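Local coordinates for protein glutathione S-transferase enzyme with thioredoxin-like domain (PDB 4L8E) that probably acts as a glutathione transferase, binding glutathione between a thioredoxin-like domain and an all-helical domain, at residues A[39-44]-A[190-195]; A[170-175]-A[208-213]; A[195-200]-A[214-219]. One frame throughout, in Å; residues are numbered along the deposited sequence.

Interaction 1: A[39-44]-A[190-195]; sequences GYKITL and DIAVYP
Leu44 and Pro195 reach toward each other across the contact, with Leu44 CD1 3.8 Å from Pro195 CG. Ile191 CG2 lies against the CB of Leu44 and comes to 3.2 Å from Lys41 O; Tyr40 CB touches Pro195 CB before the phenol turns away to stack on Tyr230 and reach a glutathione. The extended chain of Lys41 runs alongside the backbone of Ala192, where CE approaches Ala192 O to 3.2 Å. Its NZ is hydrogen-bonded to Gln131 OE1, Asn38 OD1 and Ser99 OG, which hold the far end of the chain. Behind these contacts, the axes of segments 39-44 and 190-195 approach to 8.3 Å, at 137° between their N-to-C directions. The pair joins the thioredoxin-like domain to the helical domain near the centre of the chain. Pro195 interrupts the bonding of its own helix, and the buried Ala192 O has no hydrogen-bond partner in the model. The methylene next to the lysine ammonium, probably polarised by that charge, may therefore give this carbonyl some weak electrostatic compensation in a largely apolar contact.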
# COMPACT_ATOMS: atom_id res chain seq x y z
N GLY A 39 -3.47 -13.96 1.01
CA GLY A 39 -3.85 -14.97 0.05
C GLY A 39 -5.35 -14.99 -0.21
O GLY A 39 -5.81 -15.11 -1.35
N TYR A 40 -6.14 -14.86 0.86
CA TYR A 40 -7.59 -14.92 0.75
C TYR A 40 -8.15 -13.73 -0.03
O TYR A 40 -9.19 -13.83 -0.66
CB TYR A 40 -8.26 -14.97 2.11
CG TYR A 40 -8.20 -16.32 2.77
CD1 TYR A 40 -8.83 -17.43 2.21
CD2 TYR A 40 -7.53 -16.49 3.96
CE1 TYR A 40 -8.76 -18.67 2.84
CE2 TYR A 40 -7.44 -17.72 4.57
CZ TYR A 40 -8.07 -18.79 4.01
OH TYR A 40 -7.97 -20.00 4.67
N LYS A 41 -7.46 -12.59 -0.01
CA LYS A 41 -7.92 -11.47 -0.82
C LYS A 41 -8.12 -11.90 -2.26
O LYS A 41 -9.08 -11.50 -2.91
CB LYS A 41 -6.93 -10.31 -0.82
CG LYS A 41 -6.69 -9.65 0.52
CD LYS A 41 -5.59 -8.61 0.34
CE LYS A 41 -5.20 -7.92 1.63
NZ LYS A 41 -4.02 -7.00 1.41
N ILE A 42 -7.18 -12.68 -2.77
CA ILE A 42 -7.17 -13.01 -4.18
C ILE A 42 -8.16 -14.13 -4.48
O ILE A 42 -8.88 -14.07 -5.49
CB ILE A 42 -5.77 -13.33 -4.71
CG1 ILE A 42 -4.77 -12.26 -4.25
CG2 ILE A 42 -5.82 -13.46 -6.21
CD1 ILE A 42 -5.16 -10.79 -4.60
N THR A 43 -8.22 -15.14 -3.64
CA THR A 43 -9.24 -16.18 -3.86
C THR A 43 -10.66 -15.65 -3.68
O THR A 43 -11.57 -16.08 -4.37
CB THR A 43 -9.01 -17.43 -3.01
OG1 THR A 43 -8.99 -17.06 -1.63
CG2 THR A 43 -7.71 -18.12 -3.40
N LEU A 44 -10.86 -14.68 -2.79
CA LEU A 44 -12.17 -14.01 -2.72
C LEU A 44 -12.54 -13.40 -4.07
O LEU A 44 -13.66 -13.62 -4.56
CB LEU A 44 -12.19 -12.92 -1.64
CG LEU A 44 -12.27 -13.36 -0.18
CD1 LEU A 44 -12.10 -12.13 0.74
CD2 LEU A 44 -13.57 -14.10 0.18
N ASP A 190 -13.25 -3.56 -0.24
CA ASP A 190 -13.82 -4.44 0.77
C ASP A 190 -13.12 -5.80 0.79
O ASP A 190 -12.85 -6.39 1.86
CB ASP A 190 -15.30 -4.66 0.51
CG ASP A 190 -16.08 -3.39 0.44
OD1 ASP A 190 -16.45 -2.84 1.53
OD2 ASP A 190 -16.35 -2.95 -0.70
N ILE A 191 -12.84 -6.33 -0.40
CA ILE A 191 -12.16 -7.62 -0.53
C ILE A 191 -10.78 -7.55 0.13
O ILE A 191 -10.34 -8.51 0.77
CB ILE A 191 -12.06 -8.03 -2.02
CG1 ILE A 191 -13.45 -8.34 -2.58
CG2 ILE A 191 -11.04 -9.14 -2.19
CD1 ILE A 191 -13.48 -8.43 -4.10
N ALA A 192 -10.09 -6.42 -0.02
CA ALA A 192 -8.78 -6.25 0.59
C ALA A 192 -8.85 -6.21 2.13
O ALA A 192 -7.97 -6.78 2.81
CB ALA A 192 -8.10 -5.00 0.06
N VAL A 193 -9.86 -5.56 2.66
CA VAL A 193 -9.99 -5.36 4.10
C VAL A 193 -10.53 -6.59 4.82
O VAL A 193 -10.08 -6.95 5.92
CB VAL A 193 -10.87 -4.14 4.41
CG1 VAL A 193 -11.13 -3.97 5.91
CG2 VAL A 193 -10.18 -2.86 3.89
N TYR A 194 -11.48 -7.28 4.21
CA TYR A 194 -12.16 -8.34 4.91
C TYR A 194 -11.27 -9.41 5.56
O TYR A 194 -11.47 -9.77 6.70
CB TYR A 194 -13.25 -8.99 4.03
CG TYR A 194 -13.95 -10.14 4.70
CD1 TYR A 194 -15.02 -9.93 5.56
CD2 TYR A 194 -13.54 -11.44 4.49
CE1 TYR A 194 -15.68 -10.97 6.19
CE2 TYR A 194 -14.19 -12.50 5.12
CZ TYR A 194 -15.25 -12.26 5.96
OH TYR A 194 -15.88 -13.32 6.56
N PRO A 195 -10.29 -9.95 4.83
CA PRO A 195 -9.52 -11.04 5.43
C PRO A 195 -8.73 -10.61 6.65
O PRO A 195 -8.44 -11.48 7.50
CB PRO A 195 -8.59 -11.48 4.29
CG PRO A 195 -9.32 -11.06 3.04
CD PRO A 195 -9.96 -9.76 3.41

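Interaction 2: A[170-175]-A[208-213]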
# COMPACT_ATOMS: atom_id res chain seq x y z
N VAL A 170 -11.26 4.24 12.23
CA VAL A 170 -11.34 4.84 10.89
C VAL A 170 -12.30 4.01 10.03
O VAL A 170 -13.16 4.55 9.33
CB VAL A 170 -9.94 4.92 10.26
CG1 VAL A 170 -10.02 5.22 8.76
CG2 VAL A 170 -9.09 6.01 10.96
N LEU A 171 -12.11 2.70 10.05
CA LEU A 171 -12.95 1.81 9.27
C LEU A 171 -14.42 1.95 9.67
O LEU A 171 -15.32 2.09 8.82
CB LEU A 171 -12.46 0.37 9.44
CG LEU A 171 -13.20 -0.73 8.68
CD1 LEU A 171 -13.06 -0.48 7.20
CD2 LEU A 171 -12.69 -2.09 9.07
N ASN A 172 -14.68 1.93 10.97
CA ASN A 172 -16.05 2.01 11.46
C ASN A 172 -16.70 3.33 11.06
O ASN A 172 -17.87 3.39 10.69
CB ASN A 172 -16.06 1.89 12.97
CG ASN A 172 -17.44 1.70 13.52
OD1 ASN A 172 -18.00 0.60 13.46
ND2 ASN A 172 -18.00 2.76 14.11
N THR A 173 -15.93 4.41 11.17
CA THR A 173 -16.43 5.73 10.83
C THR A 173 -16.87 5.77 9.36
O THR A 173 -17.93 6.32 9.04
CB THR A 173 -15.39 6.81 11.17
OG1 THR A 173 -15.30 6.89 12.60
CG2 THR A 173 -15.79 8.17 10.63
N GLN A 174 -16.09 5.19 8.46
CA GLN A 174 -16.49 5.17 7.06
C GLN A 174 -17.72 4.29 6.83
O GLN A 174 -18.61 4.65 6.05
CB GLN A 174 -15.33 4.74 6.16
CG GLN A 174 -15.66 4.78 4.67
CD GLN A 174 -16.12 6.15 4.19
OE1 GLN A 174 -15.47 7.14 4.44
NE2 GLN A 174 -17.26 6.19 3.49
N LEU A 175 -17.77 3.14 7.50
CA LEU A 175 -18.86 2.19 7.26
C LEU A 175 -20.18 2.67 7.91
O LEU A 175 -21.26 2.11 7.64
CB LEU A 175 -18.46 0.78 7.74
CG LEU A 175 -17.34 0.12 6.91
CD1 LEU A 175 -16.87 -1.14 7.60
CD2 LEU A 175 -17.84 -0.18 5.51
N GLU A 208 -17.27 -5.09 19.54
CA GLU A 208 -18.41 -4.34 20.04
C GLU A 208 -18.14 -2.84 20.04
O GLU A 208 -19.07 -2.04 20.04
CB GLU A 208 -18.80 -4.81 21.44
CG GLU A 208 -19.15 -6.29 21.51
CD GLU A 208 -20.32 -6.67 20.61
OE1 GLU A 208 -21.42 -6.12 20.81
OE2 GLU A 208 -20.14 -7.53 19.72
N ASP A 209 -16.87 -2.44 20.04
CA ASP A 209 -16.53 -1.02 19.96
C ASP A 209 -16.75 -0.45 18.56
O ASP A 209 -16.73 0.77 18.36
CB ASP A 209 -15.08 -0.78 20.39
CG ASP A 209 -14.86 -0.90 21.89
OD1 ASP A 209 -15.85 -0.86 22.66
OD2 ASP A 209 -13.69 -1.00 22.30
N TYR A 210 -16.94 -1.34 17.58
CA TYR A 210 -17.02 -0.95 16.16
C TYR A 210 -18.23 -1.64 15.50
O TYR A 210 -18.08 -2.53 14.67
CB TYR A 210 -15.72 -1.31 15.45
CG TYR A 210 -14.49 -0.88 16.22
CD1 TYR A 210 -14.10 0.46 16.24
CD2 TYR A 210 -13.77 -1.78 17.01
CE1 TYR A 210 -13.02 0.87 16.99
CE2 TYR A 210 -12.67 -1.37 17.74
CZ TYR A 210 -12.32 -0.05 17.74
OH TYR A 210 -11.23 0.38 18.49
N PRO A 211 -19.44 -1.18 15.85
CA PRO A 211 -20.66 -1.88 15.44
C PRO A 211 -20.88 -1.89 13.93
O PRO A 211 -21.43 -2.88 13.42
CB PRO A 211 -21.78 -1.14 16.17
CG PRO A 211 -21.19 0.13 16.64
CD PRO A 211 -19.72 -0.03 16.73
N ALA A 212 -20.46 -0.84 13.22
CA ALA A 212 -20.59 -0.83 11.77
C ALA A 212 -19.66 -1.84 11.14
O ALA A 212 -20.02 -2.46 10.14
CB ALA A 212 -20.32 0.56 11.20
N VAL A 213 -18.47 -2.00 11.70
CA VAL A 213 -17.54 -3.03 11.21
C VAL A 213 -18.15 -4.42 11.43
O VAL A 213 -18.09 -5.28 10.54
CB VAL A 213 -16.15 -2.95 11.90
CG1 VAL A 213 -15.21 -4.04 11.37
CG2 VAL A 213 -15.49 -1.58 11.67
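Asn172, on helix 154-175, turns its side-chain carbonyl into the first turn of helix 211-221, whose N-cap position is held by Tyr210. This is an interhelical contact of the glutathione transferase C-terminal domain, in which one helix lends a polar side chain to the N-terminal amides of another. With CG anti to the Asn172 nitrogen (chi1 -169°), OD1 is brought to Val213 N at 3.2 Å in a fairly straight bond, the N-H...O angle being 152°. The same oxygen takes a second, weak and strongly bent bond from Ala212 N. Two donors thus grip one acceptor, and the positive end of the helix dipole probably polarises the amide further.

Packing is close around this grip. Val213 CG2 sits 3.6 Å from Asn172 CA, and the Val213 side chain crosses that of Leu171 at about a right angle, CG2 against CD2. Tyr210 presents the edge of its ring to Asn172 CB, while Asp209 CB lies over one face, offset toward the rim. Leu175 CB meets Ala212 CB at 3.9 Å.

The other side is looser. Pro211 is exposed and meets the amide crosswise, its CD 4.2 Å from Asn172 ND2; Glu208, also exposed, reaches along its own chain to a salt bridge with Lys214. Farther along helix 154-175, Val170 packs on Pro75 of the second subunit. At the heart of the contact, the donor Val213 N is tilted 20° from the plane of the Asn172 carbonyl.

Interaction 3: A[195-200]-A[214-219]. With GSH (glutathione), chain B; GSH (glutathione), chain D.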
# COMPACT_ATOMS: atom_id res chain seq x y z
N PRO A 195 -10.29 -9.95 4.83
CA PRO A 195 -9.52 -11.04 5.43
C PRO A 195 -8.73 -10.61 6.65
O PRO A 195 -8.44 -11.48 7.50
CB PRO A 195 -8.59 -11.48 4.29
CG PRO A 195 -9.32 -11.06 3.04
CD PRO A 195 -9.96 -9.76 3.41
N TRP A 196 -8.42 -9.33 6.75
CA TRP A 196 -7.74 -8.77 7.91
C TRP A 196 -8.71 -8.47 9.04
O TRP A 196 -8.47 -8.82 10.19
CB TRP A 196 -6.96 -7.52 7.51
CG TRP A 196 -5.62 -7.87 6.90
CD1 TRP A 196 -5.30 -7.94 5.56
CD2 TRP A 196 -4.45 -8.28 7.61
NE1 TRP A 196 -3.99 -8.34 5.42
CE2 TRP A 196 -3.45 -8.55 6.66
CE3 TRP A 196 -4.15 -8.44 8.97
CZ2 TRP A 196 -2.18 -8.97 7.02
CZ3 TRP A 196 -2.91 -8.86 9.32
CH2 TRP A 196 -1.92 -9.10 8.35
N ALA A 197 -9.84 -7.85 8.71
CA ALA A 197 -10.86 -7.55 9.73
C ALA A 197 -11.46 -8.82 10.34
O ALA A 197 -11.85 -8.80 11.51
CB ALA A 197 -11.94 -6.68 9.14
N LYS A 198 -11.54 -9.91 9.56
CA LYS A 198 -12.05 -11.20 10.01
C LYS A 198 -11.22 -11.75 11.16
O LYS A 198 -11.68 -12.58 11.95
CB LYS A 198 -12.06 -12.21 8.82
CG LYS A 198 -11.95 -13.68 9.17
CD LYS A 198 -12.51 -14.57 8.07
CE LYS A 198 -12.52 -16.05 8.47
NZ LYS A 198 -11.19 -16.51 8.98
N CYS A 199 -9.99 -11.26 11.25
CA CYS A 199 -9.04 -11.71 12.25
C CYS A 199 -9.02 -10.84 13.51
O CYS A 199 -8.10 -10.94 14.31
CB CYS A 199 -7.64 -11.79 11.66
SG CYS A 199 -7.46 -13.08 10.38
N TYR A 200 -10.04 -10.01 13.70
CA TYR A 200 -10.11 -9.14 14.88
C TYR A 200 -9.83 -9.83 16.22
O TYR A 200 -9.18 -9.24 17.09
CB TYR A 200 -11.47 -8.43 14.95
CG TYR A 200 -12.61 -9.36 15.28
CD1 TYR A 200 -13.28 -10.04 14.28
CD2 TYR A 200 -13.04 -9.52 16.59
CE1 TYR A 200 -14.34 -10.91 14.58
CE2 TYR A 200 -14.10 -10.36 16.89
CZ TYR A 200 -14.74 -11.04 15.88
OH TYR A 200 -15.79 -11.90 16.15
N LYS A 214 -18.72 -4.63 12.61
CA LYS A 214 -19.36 -5.91 12.93
C LYS A 214 -20.46 -6.24 11.91
O LYS A 214 -20.52 -7.37 11.40
CB LYS A 214 -19.93 -5.89 14.35
CG LYS A 214 -20.52 -7.22 14.76
CD LYS A 214 -21.05 -7.23 16.18
CE LYS A 214 -21.67 -8.59 16.53
NZ LYS A 214 -21.95 -8.66 17.97
N LYS A 215 -21.34 -5.29 11.62
CA LYS A 215 -22.40 -5.57 10.65
C LYS A 215 -21.85 -5.84 9.25
O LYS A 215 -22.36 -6.71 8.54
CB LYS A 215 -23.46 -4.46 10.62
CG LYS A 215 -24.26 -4.32 11.90
CD LYS A 215 -25.48 -3.45 11.68
CE LYS A 215 -26.29 -3.24 12.96
NZ LYS A 215 -25.52 -2.53 14.04
N TRP A 216 -20.81 -5.10 8.85
CA TRP A 216 -20.20 -5.27 7.54
C TRP A 216 -19.51 -6.64 7.45
O TRP A 216 -19.62 -7.32 6.43
CB TRP A 216 -19.27 -4.08 7.30
CG TRP A 216 -18.34 -4.12 6.15
CD1 TRP A 216 -18.55 -3.62 4.90
CD2 TRP A 216 -17.00 -4.62 6.16
NE1 TRP A 216 -17.43 -3.80 4.12
CE2 TRP A 216 -16.47 -4.41 4.88
CE3 TRP A 216 -16.20 -5.23 7.14
CZ2 TRP A 216 -15.18 -4.81 4.54
CZ3 TRP A 216 -14.92 -5.62 6.79
CH2 TRP A 216 -14.42 -5.40 5.51
N LEU A 217 -18.85 -7.08 8.52
CA LEU A 217 -18.24 -8.41 8.53
C LEU A 217 -19.31 -9.48 8.34
O LEU A 217 -19.16 -10.38 7.51
CB LEU A 217 -17.52 -8.66 9.85
CG LEU A 217 -16.10 -8.11 9.99
CD1 LEU A 217 -15.63 -8.25 11.45
CD2 LEU A 217 -15.11 -8.79 9.05
N GLU A 218 -20.39 -9.36 9.09
CA GLU A 218 -21.51 -10.28 9.03
C GLU A 218 -22.10 -10.34 7.62
O GLU A 218 -22.47 -11.41 7.13
CB GLU A 218 -22.56 -9.89 10.08
CG GLU A 218 -22.16 -10.30 11.50
CD GLU A 218 -22.94 -9.62 12.64
OE1 GLU A 218 -23.78 -8.71 12.42
OE2 GLU A 218 -22.69 -10.01 13.80
N LYS A 219 -22.20 -9.19 6.97
CA LYS A 219 -22.75 -9.09 5.63
C LYS A 219 -21.85 -9.81 4.61
O LYS A 219 -22.33 -10.55 3.74
CB LYS A 219 -22.82 -7.59 5.27
CG LYS A 219 -23.40 -7.22 3.94
CD LYS A 219 -23.82 -5.73 3.94
CE LYS A 219 -22.64 -4.77 4.01
NZ LYS A 219 -23.13 -3.36 4.10
N1 GSH B . 8.27 -12.16 7.94
CA1 GSH B . 6.95 -11.89 8.37
C1 GSH B . 7.00 -11.24 9.73
O11 GSH B . 7.99 -11.45 10.50
O12 GSH B . 6.04 -10.49 10.10
CB1 GSH B . 6.20 -13.16 8.46
CG1 GSH B . 4.77 -12.98 8.93
CD1 GSH B . 3.88 -12.46 7.83
OE1 GSH B . 4.16 -12.62 6.66
N2 GSH B . 2.68 -11.73 8.21
CA2 GSH B . 1.79 -11.21 7.23
C2 GSH B . 1.77 -9.70 7.38
O2 GSH B . 1.90 -9.12 8.47
CB2 GSH B . 0.41 -11.73 7.40
SG2 GSH B . 0.34 -13.49 7.05
N3 GSH B . 1.62 -8.90 6.22
CA3 GSH B . 1.61 -7.46 6.37
C3 GSH B . 0.81 -6.86 5.28
O31 GSH B . -0.13 -7.52 4.76
O32 GSH B . 1.10 -5.69 4.90
CG1 GSH D . -6.02 -18.27 7.93
CD1 GSH D . -5.91 -16.82 8.40
OE1 GSH D . -6.48 -15.92 7.78
N2 GSH D . -5.10 -16.58 9.61
CA2 GSH D . -4.89 -15.28 10.18
C2 GSH D . -3.40 -14.98 10.11
O2 GSH D . -2.96 -13.98 10.70
CB2 GSH D . -5.37 -15.20 11.60
SG2 GSH D . -7.14 -14.99 11.62
N3 GSH D . -2.48 -15.84 9.36
CA3 GSH D . -1.06 -15.50 9.28
C3 GSH D . -0.30 -15.68 10.56
O31 GSH D . 0.83 -15.14 10.67
O32 GSH D . -0.76 -16.36 11.51
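An apolar contact, in which Leu217 and Trp216 of helix 211-221 close on Ala197 and Tyr200, packs that helix against the turn around residues 197-200 in the helical domain. Leu217 carries it by spreading its two methyls: CD2 touches Ala197 CB at 3.8 Å and lies as near to Lys198 N, while on the other branch the Leu217 and Tyr200 side chains cross obliquely, Leu217 CD1 4.1 Å from Tyr200 CD1. Ala197 CB also meets the indole of Trp216 at its edge, 3.9 Å from CZ3. A hydrogen bond from NE1 to Asp190 OD1 probably helps to hold that indole's rotation. A type I turn from Ala197 to Tyr200 bends the chain here, and Tyr200 CG stands between its backbone N and carbonyl carbon (chi1 70°), with the edge of the ring facing Ala197 O.

The indole of Trp196 leads away from helix 211-221, and Cys199 is turned away from it; both lie beside bound glutathione. Trp196 CH2 lies 3.6 Å from CB2 of the chain B molecule, and NE1 is hydrogen-bonded to Asn38; Cys199 is beside the thiol end of the chain D molecule, where the modelled sulfur-sulfur separation is doubtful. One face of the segment thus joins the helical core and the other lines the ligand cleft, consistent with the active-site cleft of glutathione transferases, where the helical domain walls the cleft opposite the thioredoxin-like domain.

In the fold
From the N terminus, the chain runs from helix 37-49 to helix 188-197, where interaction 1 closes a loop with 145 residues between its segments and joins the thioredoxin-like domain to the helical one. Interaction 2 opens inside that loop, at the end of helix 154-175, and closes beyond it at helix 211-221, so the two cross; Val193 touching Leu171 bridges them. Interaction 3 follows interaction 1 in series, sharing Pro195, and crosses interaction 2, with Leu175 on Trp216 linking the pair. Helix 188-197 is therefore held between helix 37-49 and helix 211-221, which is itself tied to helix 154-175.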